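Local atomic coordinates of salt-tolerant glutaminase (Micrococcus luteus, PDB entry 3AGD), a protein that probably catalyses the hydrolysis of L-glutamine to L-glutamate and ammonium, as a salt-tolerant glutaminase. Residues Ala245-Pro256 against Cys295-Leu306. Numbering follows the deposited sequence.
Sequences AAGQWLADVGIP and CRRLSEDFRLHL
In the glutaminase domain, Ser299, in the last turn of helix 289-301, and His305, just after it, hold the turn that follows the short helix 249-252. Ser299 OG lies 2.7 Å from Val253 O and 3.0 Å from Leu304 O. Its single proton can serve either carbonyl. Water 4 donates to Ser299 OG and Asp252 O. His305 NE2 donates to Ala251 O (3.3 Å) from above the carbonyl plane. His305 ND1 accepts from Met307 N, and the two bonds together hold the ring's rotation. With CG anti to the backbone N (chi1 -163°), the imidazole lies face-on to Gly254 CA, 3.5 Å from the ring centroid, a CH-pi contact. Leu306 N donates to Gly254 O (2.8 Å). A Schellman motif with Arg303 as C-prime ends helix 289-301. Residues 245-256 lead into edge strand 257-259 of the antiparallel sheet, in a domain related to the beta-lactamases. The extended Arg296 side chain crosses that of Val253 at about a right angle. Val253 CG2 covers one face of the Trp249 ring. The edge of that ring, at CZ3, meets one face of the Arg296 guanidinium, the planes 64° apart. Arg296 NH2 bonds weakly to Ala246 O (3.3 Å). Water 2 bridges Arg296 NH1 to Ala246 O and Asp252 OD2.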
loop_
_atom_site.group_PDB
_atom_site.type_symbol
_atom_site.label_atom_id
_atom_site.label_comp_id
_atom_site.label_asym_id
_atom_site.label_seq_id
_atom_site.Cartn_x
_atom_site.Cartn_y
_atom_site.Cartn_z
ATOM N N ALA A 245 17.773 -4.249 -8.228
ATOM C CA ALA A 245 17.282 -3.814 -9.532
ATOM C C ALA A 245 17.661 -2.345 -9.723
ATOM O O ALA A 245 17.919 -1.637 -8.747
ATOM C CB ALA A 245 15.770 -3.983 -9.609
ATOM N N ALA A 246 17.700 -1.891 -10.974
ATOM C CA ALA A 246 18.046 -0.505 -11.275
ATOM C C ALA A 246 17.049 0.452 -10.621
ATOM O O ALA A 246 15.854 0.152 -10.533
ATOM C CB ALA A 246 18.068 -0.289 -12.785
ATOM N N GLY A 247 17.541 1.606 -10.171
ATOM C CA GLY A 247 16.679 2.581 -9.519
ATOM C C GLY A 247 16.247 2.080 -8.151
ATOM O O GLY A 247 17.025 1.434 -7.454
ATOM N N GLN A 248 15.015 2.379 -7.756
ATOM C CA GLN A 248 14.496 1.917 -6.470
ATOM C C GLN A 248 13.094 1.411 -6.783
ATOM O O GLN A 248 12.184 2.198 -7.038
ATOM C CB GLN A 248 14.450 3.072 -5.471
ATOM C CG GLN A 248 14.612 2.662 -4.010
ATOM C CD GLN A 248 13.305 2.321 -3.335
ATOM O OE1 GLN A 248 12.260 2.887 -3.658
ATOM N NE2 GLN A 248 13.357 1.407 -2.374
ATOM N N TRP A 249 12.942 0.089 -6.763
ATOM C CA TRP A 249 11.695 -0.585 -7.107
ATOM C C TRP A 249 10.394 -0.076 -6.494
ATOM O O TRP A 249 9.440 0.193 -7.217
ATOM C CB TRP A 249 11.839 -2.087 -6.837
ATOM C CG TRP A 249 10.814 -2.905 -7.548
ATOM C CD1 TRP A 249 9.642 -3.391 -7.035
ATOM C CD2 TRP A 249 10.861 -3.330 -8.915
ATOM N NE1 TRP A 249 8.961 -4.096 -8.001
ATOM C CE2 TRP A 249 9.687 -4.074 -9.162
ATOM C CE3 TRP A 249 11.784 -3.153 -9.956
ATOM C CZ2 TRP A 249 9.411 -4.643 -10.410
ATOM C CZ3 TRP A 249 11.508 -3.721 -11.198
ATOM C CH2 TRP A 249 10.330 -4.457 -11.412
ATOM N N LEU A 250 10.341 0.048 -5.175
ATOM C CA LEU A 250 9.125 0.525 -4.529
ATOM C C LEU A 250 8.695 1.879 -5.094
ATOM O O LEU A 250 7.536 2.061 -5.463
ATOM C CB LEU A 250 9.332 0.607 -3.011
ATOM C CG LEU A 250 8.211 1.089 -2.078
ATOM C CD1 LEU A 250 8.284 2.585 -1.933
ATOM C CD2 LEU A 250 6.841 0.657 -2.602
ATOM N N ALA A 251 9.628 2.818 -5.189
ATOM C CA ALA A 251 9.305 4.151 -5.702
ATOM C C ALA A 251 8.972 4.183 -7.191
ATOM O O ALA A 251 7.962 4.767 -7.592
ATOM C CB ALA A 251 10.455 5.122 -5.416
ATOM N N ASP A 252 9.816 3.561 -8.011
ATOM C CA ASP A 252 9.600 3.566 -9.454
ATOM C C ASP A 252 8.460 2.686 -9.959
ATOM O O ASP A 252 7.717 3.086 -10.852
ATOM C CB ASP A 252 10.879 3.152 -10.198
ATOM C CG ASP A 252 12.086 3.981 -9.810
ATOM O OD1 ASP A 252 11.930 5.177 -9.487
ATOM O OD2 ASP A 252 13.205 3.435 -9.844
ATOM N N VAL A 253 8.325 1.489 -9.397
ATOM C CA VAL A 253 7.305 0.553 -9.855
ATOM C C VAL A 253 6.153 0.392 -8.868
ATOM O O VAL A 253 4.981 0.430 -9.256
ATOM C CB VAL A 253 7.948 -0.833 -10.148
ATOM C CG1 VAL A 253 6.994 -1.706 -10.937
ATOM C CG2 VAL A 253 9.245 -0.644 -10.920
ATOM N N GLY A 254 6.487 0.203 -7.596
ATOM C CA GLY A 254 5.458 0.058 -6.585
ATOM C C GLY A 254 4.715 -1.265 -6.594
ATOM O O GLY A 254 3.607 -1.358 -6.058
ATOM N N ILE A 255 5.311 -2.288 -7.197
ATOM C CA ILE A 255 4.683 -3.606 -7.252
ATOM C C ILE A 255 5.571 -4.649 -6.581
ATOM O O ILE A 255 6.582 -5.065 -7.144
ATOM C CB ILE A 255 4.419 -4.049 -8.713
ATOM C CG1 ILE A 255 3.445 -3.080 -9.386
ATOM C CG2 ILE A 255 3.820 -5.462 -8.734
ATOM C CD1 ILE A 255 3.164 -3.412 -10.848
ATOM N N PRO A 256 5.213 -5.074 -5.358
ATOM C CA PRO A 256 6.019 -6.076 -4.653
ATOM C C PRO A 256 6.325 -7.228 -5.613
ATOM O O PRO A 256 5.409 -7.810 -6.190
ATOM C CB PRO A 256 5.109 -6.492 -3.504
ATOM C CG PRO A 256 4.366 -5.212 -3.188
ATOM C CD PRO A 256 4.029 -4.680 -4.566
ATOM N N CYS A 295 6.904 -5.599 -15.805
ATOM C CA CYS A 295 6.340 -5.103 -14.551
ATOM C C CYS A 295 6.377 -3.570 -14.510
ATOM O O CYS A 295 5.448 -2.935 -14.002
ATOM C CB CYS A 295 7.096 -5.687 -13.353
ATOM S SG CYS A 295 6.763 -7.453 -13.062
ATOM N N ARG A 296 7.443 -2.979 -15.050
ATOM C CA ARG A 296 7.563 -1.522 -15.088
ATOM C C ARG A 296 6.462 -0.953 -15.981
ATOM O O ARG A 296 5.854 0.064 -15.655
ATOM C CB ARG A 296 8.936 -1.103 -15.630
ATOM C CG ARG A 296 10.115 -1.455 -14.719
ATOM C CD ARG A 296 11.424 -0.962 -15.319
ATOM N NE ARG A 296 12.607 -1.433 -14.599
ATOM C CZ ARG A 296 13.027 -0.959 -13.427
ATOM N NH1 ARG A 296 12.366 0.013 -12.811
ATOM N NH2 ARG A 296 14.126 -1.456 -12.876
ATOM N N ARG A 297 6.200 -1.619 -17.105
ATOM C CA ARG A 297 5.160 -1.171 -18.025
ATOM C C ARG A 297 3.759 -1.356 -17.435
ATOM O O ARG A 297 2.884 -0.518 -17.641
ATOM C CB ARG A 297 5.268 -1.914 -19.363
ATOM C CG ARG A 297 6.338 -1.363 -20.301
ATOM C CD ARG A 297 5.952 0.024 -20.828
ATOM N NE ARG A 297 4.839 -0.014 -21.782
ATOM C CZ ARG A 297 4.966 -0.303 -23.075
ATOM N NH1 ARG A 297 6.159 -0.580 -23.585
ATOM N NH2 ARG A 297 3.897 -0.321 -23.864
ATOM N N LEU A 298 3.540 -2.448 -16.707
ATOM C CA LEU A 298 2.232 -2.681 -16.100
ATOM C C LEU A 298 1.942 -1.570 -15.096
ATOM O O LEU A 298 0.831 -1.050 -15.031
ATOM C CB LEU A 298 2.197 -4.035 -15.391
ATOM C CG LEU A 298 2.134 -5.290 -16.263
ATOM C CD1 LEU A 298 2.201 -6.527 -15.382
ATOM C CD2 LEU A 298 0.849 -5.286 -17.070
ATOM N N SER A 299 2.958 -1.213 -14.317
ATOM C CA SER A 299 2.828 -0.159 -13.319
ATOM C C SER A 299 2.533 1.193 -13.972
ATOM O O SER A 299 1.642 1.925 -13.529
ATOM C CB SER A 299 4.111 -0.059 -12.487
ATOM O OG SER A 299 4.139 1.146 -11.737
ATOM N N GLU A 300 3.273 1.520 -15.028
ATOM C CA GLU A 300 3.077 2.792 -15.713
ATOM C C GLU A 300 1.817 2.887 -16.571
ATOM O O GLU A 300 1.092 3.880 -16.496
ATOM C CB GLU A 300 4.287 3.131 -16.584
ATOM C CG GLU A 300 4.106 4.436 -17.348
ATOM C CD GLU A 300 5.335 4.839 -18.133
ATOM O OE1 GLU A 300 5.831 4.015 -18.934
ATOM O OE2 GLU A 300 5.800 5.988 -17.953
ATOM N N ASP A 301 1.558 1.870 -17.388
ATOM C CA ASP A 301 0.393 1.883 -18.267
ATOM C C ASP A 301 -0.938 1.841 -17.531
ATOM O O ASP A 301 -1.902 2.481 -17.942
ATOM C CB ASP A 301 0.454 0.714 -19.251
ATOM C CG ASP A 301 1.609 0.831 -20.215
ATOM O OD1 ASP A 301 2.076 1.969 -20.425
ATOM O OD2 ASP A 301 2.038 -0.204 -20.773
ATOM N N PHE A 302 -0.994 1.078 -16.448
ATOM C CA PHE A 302 -2.218 0.954 -15.675
ATOM C C PHE A 302 -2.187 1.829 -14.426
ATOM O O PHE A 302 -3.134 1.833 -13.638
ATOM C CB PHE A 302 -2.425 -0.513 -15.285
ATOM C CG PHE A 302 -2.805 -1.403 -16.440
ATOM C CD1 PHE A 302 -2.363 -2.723 -16.493
ATOM C CD2 PHE A 302 -3.644 -0.938 -17.451
ATOM C CE1 PHE A 302 -2.752 -3.571 -17.536
ATOM C CE2 PHE A 302 -4.042 -1.779 -18.501
ATOM C CZ PHE A 302 -3.595 -3.095 -18.540
ATOM N N ARG A 303 -1.103 2.581 -14.264
ATOM C CA ARG A 303 -0.922 3.446 -13.101
ATOM C C ARG A 303 -1.191 2.676 -11.811
ATOM O O ARG A 303 -1.993 3.087 -10.970
ATOM C CB ARG A 303 -1.832 4.671 -13.197
ATOM C CG ARG A 303 -1.512 5.550 -14.393
ATOM C CD ARG A 303 -0.122 6.161 -14.278
ATOM N NE ARG A 303 0.340 6.714 -15.550
ATOM C CZ ARG A 303 1.332 7.592 -15.669
ATOM N NH1 ARG A 303 1.688 8.038 -16.868
ATOM N NH2 ARG A 303 1.959 8.036 -14.589
ATOM N N LEU A 304 -0.511 1.542 -11.685
ATOM C CA LEU A 304 -0.619 0.684 -10.517
ATOM C C LEU A 304 0.555 1.005 -9.593
ATOM O O LEU A 304 1.671 1.250 -10.054
ATOM C CB LEU A 304 -0.576 -0.788 -10.941
ATOM C CG LEU A 304 -1.826 -1.297 -11.665
ATOM C CD1 LEU A 304 -1.592 -2.690 -12.219
ATOM C CD2 LEU A 304 -2.995 -1.312 -10.690
ATOM N N HIS A 305 0.303 1.011 -8.291
ATOM C CA HIS A 305 1.349 1.319 -7.338
ATOM C C HIS A 305 0.855 1.052 -5.928
ATOM O O HIS A 305 -0.296 1.322 -5.605
ATOM C CB HIS A 305 1.756 2.788 -7.472
ATOM C CG HIS A 305 3.076 3.107 -6.842
ATOM N ND1 HIS A 305 3.283 3.058 -5.483
ATOM C CD2 HIS A 305 4.265 3.450 -7.394
ATOM C CE1 HIS A 305 4.544 3.353 -5.222
ATOM N NE2 HIS A 305 5.163 3.596 -6.364
ATOM N N LEU A 306 1.742 0.527 -5.096
ATOM C CA LEU A 306 1.420 0.209 -3.714
ATOM C C LEU A 306 0.916 1.423 -2.934
ATOM O O LEU A 306 0.206 1.274 -1.945
ATOM C CB LEU A 306 2.665 -0.354 -3.021
ATOM C CG LEU A 306 2.492 -0.874 -1.595
ATOM C CD1 LEU A 306 1.588 -2.101 -1.607
ATOM C CD2 LEU A 306 3.851 -1.226 -1.010
HETATM O O HOH W 1 16.399 -3.321 -13.639
HETATM O O HOH W 2 13.203 0.678 -9.952
HETATM O O HOH W 3 7.236 1.823 -14.044
HETATM O O HOH W 4 5.527 3.239 -12.357
#